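Sugar-binding transport ATP-binding protein (Pyrococcus horikoshii, PDB 1V43) probably binds and hydrolyses ATP as the nucleotide-binding subunit of an ABC transporter for sugar uptake. Local coordinates at residues A[19-24]-A[59-64]; A[248-253]-A[331-336]; A[283-288]-A[363-368]. One frame throughout, in Å; residues are numbered along the deposited sequence.

Interaction 1. Residues A[19-24]-A[59-64]; sequences KRFGNF and GLEEPT
Lys-19, Arg-20 and Phe-21 meet Glu-61, Glu-62 and Thr-64 at the surface of the ATP-binding cassette, where the end of strand 12-21 faces the loop that follows helix 50-58. Two hydrogen bonds carry the polar part. Lys-19 NZ donates to Glu-62 O at 2.7 Å, nearly along the C=O axis; further back in the same chain, chi2 (61°) turns CD out of the extended line. One residue on, the backbone N of Arg-20 gives a nearly straight bond of 3.2 Å (167°) to Thr-64 OG1.

Van der Waals contact backs these bonds. The methyl CG2 of Thr-64 lies over one face of the Arg-20 guanidinium, offset toward its rim and 3.6 Å from CZ of Arg-20.

Charge is subtler. Lys-19 NZ stays 4.2 Å from Glu-61 OE1, too far for a salt bridge, though the two may still steady one another; the other oxygen, OE2, is paired with Arg-55 of the helix. Phe-21 binds ATP, which is absent from this chain, and Lys-19 also touches Thr-52, another ATP-binding residue, so the contact borders the nucleotide site. Phe-21 and Glu-61 meet tip to tip, the ring and carboxylate planes 89° apart, with Glu-61 OE1 at the ring edge, 3.2 Å from both CE2 and CZ of Phe-21.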
loop_
_atom_site.group_PDB
_atom_site.type_symbol
_atom_site.label_atom_id
_atom_site.label_comp_id
_atom_site.label_asym_id
_atom_site.label_seq_id
_atom_site.Cartn_x
_atom_site.Cartn_y
_atom_site.Cartn_z
ATOM N N LYS A 19 -23.199 22.569 -3.495
ATOM C CA LYS A 19 -23.795 21.800 -4.571
ATOM C C LYS A 19 -24.708 20.734 -3.981
ATOM O O LYS A 19 -24.232 19.802 -3.348
ATOM C CB LYS A 19 -22.708 21.126 -5.417
ATOM C CG LYS A 19 -23.248 20.252 -6.532
ATOM C CD LYS A 19 -24.085 21.059 -7.505
ATOM C CE LYS A 19 -24.508 20.215 -8.682
ATOM N NZ LYS A 19 -24.982 21.069 -9.797
ATOM N N ARG A 20 -26.016 20.865 -4.171
ATOM C CA ARG A 20 -26.922 19.839 -3.656
ATOM C C ARG A 20 -27.723 19.169 -4.760
ATOM O O ARG A 20 -28.439 19.828 -5.504
ATOM C CB ARG A 20 -27.883 20.409 -2.603
ATOM C CG ARG A 20 -28.565 21.699 -2.985
ATOM C CD ARG A 20 -29.646 22.053 -1.976
ATOM N NE ARG A 20 -29.933 23.485 -1.978
ATOM C CZ ARG A 20 -29.193 24.394 -1.347
ATOM N NH1 ARG A 20 -28.123 24.018 -0.656
ATOM N NH2 ARG A 20 -29.514 25.680 -1.413
ATOM N N PHE A 21 -27.582 17.855 -4.872
ATOM C CA PHE A 21 -28.323 17.101 -5.872
ATOM C C PHE A 21 -29.658 16.733 -5.242
ATOM O O PHE A 21 -29.807 15.657 -4.658
ATOM C CB PHE A 21 -27.568 15.831 -6.266
ATOM C CG PHE A 21 -26.257 16.092 -6.951
ATOM C CD1 PHE A 21 -25.168 16.586 -6.239
ATOM C CD2 PHE A 21 -26.113 15.858 -8.313
ATOM C CE1 PHE A 21 -23.957 16.844 -6.875
ATOM C CE2 PHE A 21 -24.907 16.113 -8.957
ATOM C CZ PHE A 21 -23.827 16.606 -8.236
ATOM N N GLY A 22 -30.623 17.638 -5.349
ATOM C CA GLY A 22 -31.926 17.389 -4.768
ATOM C C GLY A 22 -31.912 17.590 -3.264
ATOM O O GLY A 22 -32.011 18.718 -2.776
ATOM N N ASN A 23 -31.772 16.491 -2.529
ATOM C CA ASN A 23 -31.761 16.518 -1.067
ATOM C C ASN A 23 -30.358 16.338 -0.493
ATOM O O ASN A 23 -30.075 16.748 0.636
ATOM C CB ASN A 23 -32.652 15.399 -0.533
ATOM C CG ASN A 23 -32.150 14.018 -0.934
ATOM O OD1 ASN A 23 -32.096 13.684 -2.120
ATOM N ND2 ASN A 23 -31.772 13.214 0.053
ATOM N N PHE A 24 -29.489 15.712 -1.276
ATOM C CA PHE A 24 -28.120 15.446 -0.857
ATOM C C PHE A 24 -27.163 16.600 -1.118
ATOM O O PHE A 24 -26.909 16.952 -2.268
ATOM C CB PHE A 24 -27.603 14.197 -1.578
ATOM C CG PHE A 24 -26.217 13.782 -1.166
ATOM C CD1 PHE A 24 -25.934 13.468 0.160
ATOM C CD2 PHE A 24 -25.203 13.668 -2.111
ATOM C CE1 PHE A 24 -24.662 13.040 0.538
ATOM C CE2 PHE A 24 -23.931 13.241 -1.741
ATOM C CZ PHE A 24 -23.661 12.925 -0.412
ATOM N N GLY A 59 -16.390 23.409 -14.767
ATOM C CA GLY A 59 -17.551 23.972 -15.422
ATOM C C GLY A 59 -18.454 22.901 -16.010
ATOM O O GLY A 59 -19.406 23.201 -16.731
ATOM N N LEU A 60 -18.145 21.644 -15.716
ATOM C CA LEU A 60 -18.960 20.538 -16.198
ATOM C C LEU A 60 -20.209 20.495 -15.318
ATOM O O LEU A 60 -21.216 19.888 -15.662
ATOM C CB LEU A 60 -18.182 19.233 -16.071
ATOM C CG LEU A 60 -16.906 19.218 -16.907
ATOM C CD1 LEU A 60 -16.132 17.942 -16.643
ATOM C CD2 LEU A 60 -17.275 19.343 -18.372
ATOM N N GLU A 61 -20.125 21.171 -14.177
ATOM C CA GLU A 61 -21.228 21.228 -13.236
ATOM C C GLU A 61 -21.309 22.652 -12.712
ATOM O O GLU A 61 -20.277 23.313 -12.564
ATOM C CB GLU A 61 -20.968 20.251 -12.082
ATOM C CG GLU A 61 -22.217 19.725 -11.425
ATOM C CD GLU A 61 -22.136 18.236 -11.157
ATOM O OE1 GLU A 61 -23.188 17.564 -11.223
ATOM O OE2 GLU A 61 -21.029 17.734 -10.876
ATOM N N GLU A 62 -22.528 23.127 -12.455
ATOM C CA GLU A 62 -22.727 24.469 -11.922
ATOM C C GLU A 62 -23.008 24.349 -10.427
ATOM O O GLU A 62 -23.554 23.342 -9.969
ATOM C CB GLU A 62 -23.917 25.162 -12.614
ATOM C CG GLU A 62 -23.691 25.480 -14.100
ATOM C CD GLU A 62 -22.775 26.675 -14.317
ATOM O OE1 GLU A 62 -21.833 26.865 -13.521
ATOM O OE2 GLU A 62 -22.990 27.420 -15.288
ATOM N N PRO A 63 -22.627 25.366 -9.644
ATOM C CA PRO A 63 -22.860 25.351 -8.199
ATOM C C PRO A 63 -24.332 25.693 -7.944
ATOM O O PRO A 63 -25.008 26.256 -8.809
ATOM C CB PRO A 63 -21.963 26.471 -7.676
ATOM C CG PRO A 63 -21.071 26.805 -8.811
ATOM C CD PRO A 63 -21.888 26.574 -10.026
ATOM N N THR A 64 -24.803 25.359 -6.748
ATOM C CA THR A 64 -26.170 25.635 -6.336
ATOM C C THR A 64 -26.119 26.997 -5.664
ATOM O O THR A 64 -27.101 27.730 -5.600
ATOM C CB THR A 64 -26.658 24.568 -5.341
ATOM O OG1 THR A 64 -26.799 23.308 -6.020
ATOM C CG2 THR A 64 -27.986 24.973 -4.730
#

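Interaction 2. Residues A[248-253]-A[331-336]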
loop_
_atom_site.group_PDB
_atom_site.type_symbol
_atom_site.label_atom_id
_atom_site.label_comp_id
_atom_site.label_asym_id
_atom_site.label_seq_id
_atom_site.Cartn_x
_atom_site.Cartn_y
_atom_site.Cartn_z
ATOM N N ASN A 248 -3.184 5.429 16.470
ATOM C CA ASN A 248 -3.942 4.726 17.501
ATOM C C ASN A 248 -4.845 5.729 18.222
ATOM O O ASN A 248 -4.378 6.764 18.692
ATOM C CB ASN A 248 -2.993 4.085 18.517
ATOM C CG ASN A 248 -2.091 3.049 17.893
ATOM O OD1 ASN A 248 -0.885 3.260 17.738
ATOM N ND2 ASN A 248 -2.672 1.924 17.512
ATOM N N ILE A 249 -6.138 5.430 18.293
ATOM C CA ILE A 249 -7.090 6.307 18.977
ATOM C C ILE A 249 -7.653 5.578 20.201
ATOM O O ILE A 249 -8.384 4.599 20.076
ATOM C CB ILE A 249 -8.256 6.718 18.040
ATOM C CG1 ILE A 249 -7.718 7.470 16.815
ATOM C CG2 ILE A 249 -9.227 7.613 18.780
ATOM C CD1 ILE A 249 -7.027 8.771 17.159
ATOM N N LEU A 250 -7.298 6.059 21.387
ATOM C CA LEU A 250 -7.758 5.434 22.620
ATOM C C LEU A 250 -8.577 6.364 23.503
ATOM O O LEU A 250 -8.184 7.492 23.774
ATOM C CB LEU A 250 -6.564 4.913 23.424
ATOM C CG LEU A 250 -5.671 3.882 22.740
ATOM C CD1 LEU A 250 -4.662 3.340 23.742
ATOM C CD2 LEU A 250 -6.520 2.765 22.178
ATOM N N GLU A 251 -9.713 5.866 23.964
ATOM C CA GLU A 251 -10.602 6.630 24.830
ATOM C C GLU A 251 -10.019 6.684 26.240
ATOM O O GLU A 251 -9.748 5.650 26.833
ATOM C CB GLU A 251 -11.971 5.956 24.849
ATOM C CG GLU A 251 -13.076 6.761 25.479
ATOM C CD GLU A 251 -14.432 6.110 25.275
ATOM O OE1 GLU A 251 -15.423 6.616 25.843
ATOM O OE2 GLU A 251 -14.507 5.094 24.544
ATOM N N VAL A 252 -9.804 7.883 26.775
ATOM C CA VAL A 252 -9.256 8.007 28.123
ATOM C C VAL A 252 -9.868 9.139 28.968
ATOM O O VAL A 252 -10.599 9.990 28.458
ATOM C CB VAL A 252 -7.722 8.199 28.090
ATOM C CG1 VAL A 252 -7.071 7.036 27.353
ATOM C CG2 VAL A 252 -7.369 9.524 27.445
ATOM N N SER A 253 -9.562 9.128 30.265
ATOM C CA SER A 253 -10.056 10.142 31.192
ATOM C C SER A 253 -8.885 10.965 31.709
ATOM O O SER A 253 -7.817 10.419 31.986
ATOM C CB SER A 253 -10.780 9.478 32.364
ATOM O OG SER A 253 -11.940 8.799 31.914
ATOM N N GLY A 331 -3.200 -2.932 28.206
ATOM C CA GLY A 331 -4.275 -3.176 29.146
ATOM C C GLY A 331 -5.337 -3.912 28.355
ATOM O O GLY A 331 -5.039 -4.922 27.720
ATOM N N ASP A 332 -6.564 -3.399 28.367
ATOM C CA ASP A 332 -7.664 -4.022 27.627
ATOM C C ASP A 332 -7.670 -3.582 26.168
ATOM O O ASP A 332 -8.444 -4.103 25.358
ATOM C CB ASP A 332 -9.021 -3.649 28.242
ATOM C CG ASP A 332 -9.225 -4.231 29.628
ATOM O OD1 ASP A 332 -9.063 -5.463 29.787
ATOM O OD2 ASP A 332 -9.560 -3.454 30.552
ATOM N N GLU A 333 -6.802 -2.629 25.840
ATOM C CA GLU A 333 -6.735 -2.089 24.488
ATOM C C GLU A 333 -5.725 -2.760 23.568
ATOM O O GLU A 333 -4.846 -3.497 24.013
ATOM C CB GLU A 333 -6.443 -0.594 24.559
ATOM C CG GLU A 333 -7.371 0.239 23.709
ATOM C CD GLU A 333 -8.820 0.094 24.117
ATOM O OE1 GLU A 333 -9.131 0.320 25.306
ATOM O OE2 GLU A 333 -9.651 -0.243 23.247
ATOM N N LEU A 334 -5.863 -2.490 22.273
ATOM C CA LEU A 334 -4.966 -3.052 21.263
ATOM C C LEU A 334 -4.447 -1.931 20.358
ATOM O O LEU A 334 -5.228 -1.246 19.695
ATOM C CB LEU A 334 -5.720 -4.088 20.431
ATOM C CG LEU A 334 -4.911 -5.013 19.524
ATOM C CD1 LEU A 334 -3.878 -5.776 20.338
ATOM C CD2 LEU A 334 -5.865 -5.983 18.838
ATOM N N VAL A 335 -3.133 -1.738 20.334
ATOM C CA VAL A 335 -2.543 -0.691 19.504
ATOM C C VAL A 335 -1.469 -1.276 18.600
ATOM O O VAL A 335 -0.974 -2.377 18.845
ATOM C CB VAL A 335 -1.896 0.432 20.355
ATOM C CG1 VAL A 335 -2.916 1.018 21.323
ATOM C CG2 VAL A 335 -0.690 -0.109 21.103
ATOM N N LYS A 336 -1.110 -0.537 17.555
ATOM C CA LYS A 336 -0.075 -0.992 16.629
ATOM C C LYS A 336 1.181 -0.181 16.815
ATOM O O LYS A 336 1.118 1.030 16.987
ATOM C CB LYS A 336 -0.526 -0.838 15.176
ATOM C CG LYS A 336 -1.700 -1.702 14.783
ATOM C CD LYS A 336 -2.089 -1.401 13.355
ATOM C CE LYS A 336 -3.294 -2.191 12.914
ATOM N NZ LYS A 336 -3.596 -1.904 11.487
#
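This is a buried contact between two sheets, in which Asn-248 and Leu-250 of strand 248-255 pack on Glu-333, Val-335 and Lys-336 of strand 333-340. The first strand belongs to the MalK-type OB-fold region and the second to the TOBE region, both OB-like. The two short segments run nearly antiparallel, at 159° to each other, but their axes come no closer than 7.5 Å, a spacing set by side chains rather than by backbone pairing.

The apolar part centres on Leu-250. Its methyl CD1 comes to 3.8 Å from CG1 of Val-335, the two side chains crossing at about a right angle. Glu-333 and the leucine slide past each other in opposite directions, and the glutamate meets it through the aliphatic part of its chain, which is bent at chi2 (60°), the torsion that sets CD.

Asn-248 brings a polar group to the same interface. Its amide carbon CG sits 3.6 Å from Val-335 CB, and the amide end lies beside the backbone of Lys-336. An alanine here would probably open a gap against Val-335 and deprive the Lys-336 backbone of a polar neighbour.

Strand 248-255 is paired along one edge with strand 283-288, through backbone bonds of Asn-248 and Leu-250 to Ile-288 and Phe-286. Strand 333-340 lies at the margin of its own sheet beside strand 323-330, where Val-335 touches Phe-330, while Lys-336 packs on Val-178 of the second subunit.

Interaction 3. Residues A[283-288]-A[363-368]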
loop_
_atom_site.group_PDB
_atom_site.type_symbol
_atom_site.label_atom_id
_atom_site.label_comp_id
_atom_site.label_asym_id
_atom_site.label_seq_id
_atom_site.Cartn_x
_atom_site.Cartn_y
_atom_site.Cartn_z
ATOM N N THR A 283 -13.939 12.565 29.620
ATOM C CA THR A 283 -13.334 11.657 28.646
ATOM C C THR A 283 -12.942 12.341 27.331
ATOM O O THR A 283 -13.698 13.137 26.770
ATOM C CB THR A 283 -14.275 10.491 28.308
ATOM O OG1 THR A 283 -14.468 9.676 29.470
ATOM C CG2 THR A 283 -13.689 9.641 27.193
ATOM N N VAL A 284 -11.751 12.007 26.844
ATOM C CA VAL A 284 -11.229 12.557 25.599
ATOM C C VAL A 284 -10.610 11.427 24.788
ATOM O O VAL A 284 -10.429 10.327 25.298
ATOM C CB VAL A 284 -10.159 13.633 25.871
ATOM C CG1 VAL A 284 -10.801 14.836 26.534
ATOM C CG2 VAL A 284 -9.052 13.073 26.761
ATOM N N LEU A 285 -10.298 11.686 23.523
ATOM C CA LEU A 285 -9.706 10.658 22.683
ATOM C C LEU A 285 -8.198 10.892 22.595
ATOM O O LEU A 285 -7.745 11.957 22.170
ATOM C CB LEU A 285 -10.347 10.680 21.292
ATOM C CG LEU A 285 -11.862 10.444 21.265
ATOM C CD1 LEU A 285 -12.362 10.477 19.838
ATOM C CD2 LEU A 285 -12.205 9.098 21.910
ATOM N N PHE A 286 -7.440 9.897 23.042
ATOM C CA PHE A 286 -5.979 9.917 23.042
ATOM C C PHE A 286 -5.484 9.321 21.721
ATOM O O PHE A 286 -6.027 8.332 21.241
ATOM C CB PHE A 286 -5.462 9.070 24.207
ATOM C CG PHE A 286 -3.977 8.819 24.180
ATOM C CD1 PHE A 286 -3.079 9.822 24.516
ATOM C CD2 PHE A 286 -3.479 7.570 23.837
ATOM C CE1 PHE A 286 -1.709 9.582 24.515
ATOM C CE2 PHE A 286 -2.114 7.325 23.835
ATOM C CZ PHE A 286 -1.228 8.334 24.176
ATOM N N GLY A 287 -4.450 9.918 21.146
ATOM C CA GLY A 287 -3.929 9.410 19.895
ATOM C C GLY A 287 -2.416 9.454 19.795
ATOM O O GLY A 287 -1.781 10.439 20.177
ATOM N N ILE A 288 -1.829 8.369 19.300
ATOM C CA ILE A 288 -0.385 8.305 19.109
ATOM C C ILE A 288 -0.167 7.370 17.936
ATOM O O ILE A 288 -0.770 6.302 17.883
ATOM C CB ILE A 288 0.357 7.809 20.379
ATOM C CG1 ILE A 288 1.862 7.886 20.137
ATOM C CG2 ILE A 288 -0.084 6.403 20.757
ATOM C CD1 ILE A 288 2.674 7.471 21.314
ATOM N N PHE A 363 -8.084 14.482 21.368
ATOM C CA PHE A 363 -9.224 15.065 20.671
ATOM C C PHE A 363 -10.485 15.038 21.546
ATOM O O PHE A 363 -10.743 14.062 22.261
ATOM C CB PHE A 363 -9.517 14.294 19.368
ATOM C CG PHE A 363 -8.308 14.069 18.488
ATOM C CD1 PHE A 363 -7.400 13.051 18.772
ATOM C CD2 PHE A 363 -8.088 14.868 17.363
ATOM C CE1 PHE A 363 -6.288 12.828 17.947
ATOM C CE2 PHE A 363 -6.978 14.658 16.530
ATOM C CZ PHE A 363 -6.079 13.634 16.828
ATOM N N ASP A 364 -11.264 16.111 21.494
ATOM C CA ASP A 364 -12.509 16.166 22.249
ATOM C C ASP A 364 -13.321 14.970 21.779
ATOM O O ASP A 364 -13.437 14.744 20.582
ATOM C CB ASP A 364 -13.267 17.451 21.930
ATOM C CG ASP A 364 -14.607 17.519 22.629
ATOM O OD1 ASP A 364 -15.512 16.743 22.261
ATOM O OD2 ASP A 364 -14.743 18.344 23.553
ATOM N N LYS A 365 -13.891 14.211 22.704
ATOM C CA LYS A 365 -14.648 13.024 22.315
ATOM C C LYS A 365 -15.948 13.293 21.566
ATOM O O LYS A 365 -16.414 12.441 20.803
ATOM C CB LYS A 365 -14.955 12.145 23.537
ATOM C CG LYS A 365 -15.625 10.837 23.143
ATOM C CD LYS A 365 -16.046 9.978 24.320
ATOM C CE LYS A 365 -16.916 8.823 23.825
ATOM N NZ LYS A 365 -17.544 8.027 24.918
ATOM N N ASP A 366 -16.545 14.463 21.772
ATOM C CA ASP A 366 -17.798 14.760 21.091
ATOM C C ASP A 366 -17.617 15.379 19.716
ATOM O O ASP A 366 -18.180 14.888 18.740
ATOM C CB ASP A 366 -18.675 15.666 21.955
ATOM C CG ASP A 366 -19.077 15.008 23.257
ATOM O OD1 ASP A 366 -19.555 13.852 23.216
ATOM O OD2 ASP A 366 -18.913 15.643 24.320
ATOM N N THR A 367 -16.834 16.454 19.641
ATOM C CA THR A 367 -16.593 17.129 18.365
ATOM C C THR A 367 -15.465 16.456 17.559
ATOM O O THR A 367 -15.404 16.586 16.338
ATOM C CB THR A 367 -16.230 18.615 18.582
ATOM O OG1 THR A 367 -14.914 18.710 19.137
ATOM C CG2 THR A 367 -17.212 19.276 19.555
ATOM N N GLU A 368 -14.597 15.724 18.257
ATOM C CA GLU A 368 -13.455 15.028 17.660
ATOM C C GLU A 368 -12.404 16.006 17.156
ATOM O O GLU A 368 -11.561 15.657 16.328
ATOM C CB GLU A 368 -13.894 14.087 16.520
ATOM C CG GLU A 368 -14.694 12.876 17.002
ATOM C CD GLU A 368 -14.894 11.804 15.946
ATOM O OE1 GLU A 368 -14.982 12.140 14.746
ATOM O OE2 GLU A 368 -14.986 10.613 16.321
#
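Phe-363 and Leu-285 form an antiparallel hydrogen-bonded pair where strand 361-364 closes one edge of the five-stranded sheet in the OB-fold region. Two bonds of 2.7 Å join them, Leu-285 N to Phe-363 O and Phe-363 N to Leu-285 O. Both side chains lie on the same face of the sheet, CB of Leu-285 4.2 Å from CB of Phe-363, and both touch Val-236 of helix 236-241. The phenylalanine ring turns an edge to Leu-285 O, with Phe-363 CD1 3.6 Å from Leu-285 O.

Asp-364 follows. Its OD2 is hydrogen-bonded to Tyr-279 OH, while OD1 accepts from the backbone of residues further on.

Lys-365 lies across the leucine. Its CG is 4.0 Å from Leu-285 CD2, the two side chains meeting at about a right angle. CG stands anti to the backbone N (chi1 -174°) and the chain is extended beyond it; Lys-365 CD passes 3.7 Å from Thr-283 CG2, and NZ goes on to a salt bridge with Glu-251.

Asp-366 N meets Asp-364 OD1 nearly along its C-O axis, forming an Asx turn. Thr-367 N approaches the same Asp-364 OD1 from above the carboxylate plane, 2.9 Å away, and completes an Asx motif, so that two N-H groups grip one oxygen. Glu-368, with positive phi, ends the segment, its CG 4.4 Å from Leu-285 CD1.

In the fold
The three contacts illustrate how chemistry follows location. Interaction 1 is a surface contact in the nucleotide-binding cassette, its centre about 34 Å from that of interaction 3 and about 41 Å from that of interaction 2; polar and charged groups dominate it. Interactions 2 and 3 belong to the OB-fold region, with centres about 12 Å apart, and share one sheet through neighbouring strands 248-255 and 283-288. Interaction 2, the buried one, joins two sheets by side-chain packing, whereas interaction 3, partly buried, extends one sheet by backbone bonds. They touch directly: Glu-251 CG packs 3.4 Å from Thr-283 CG2.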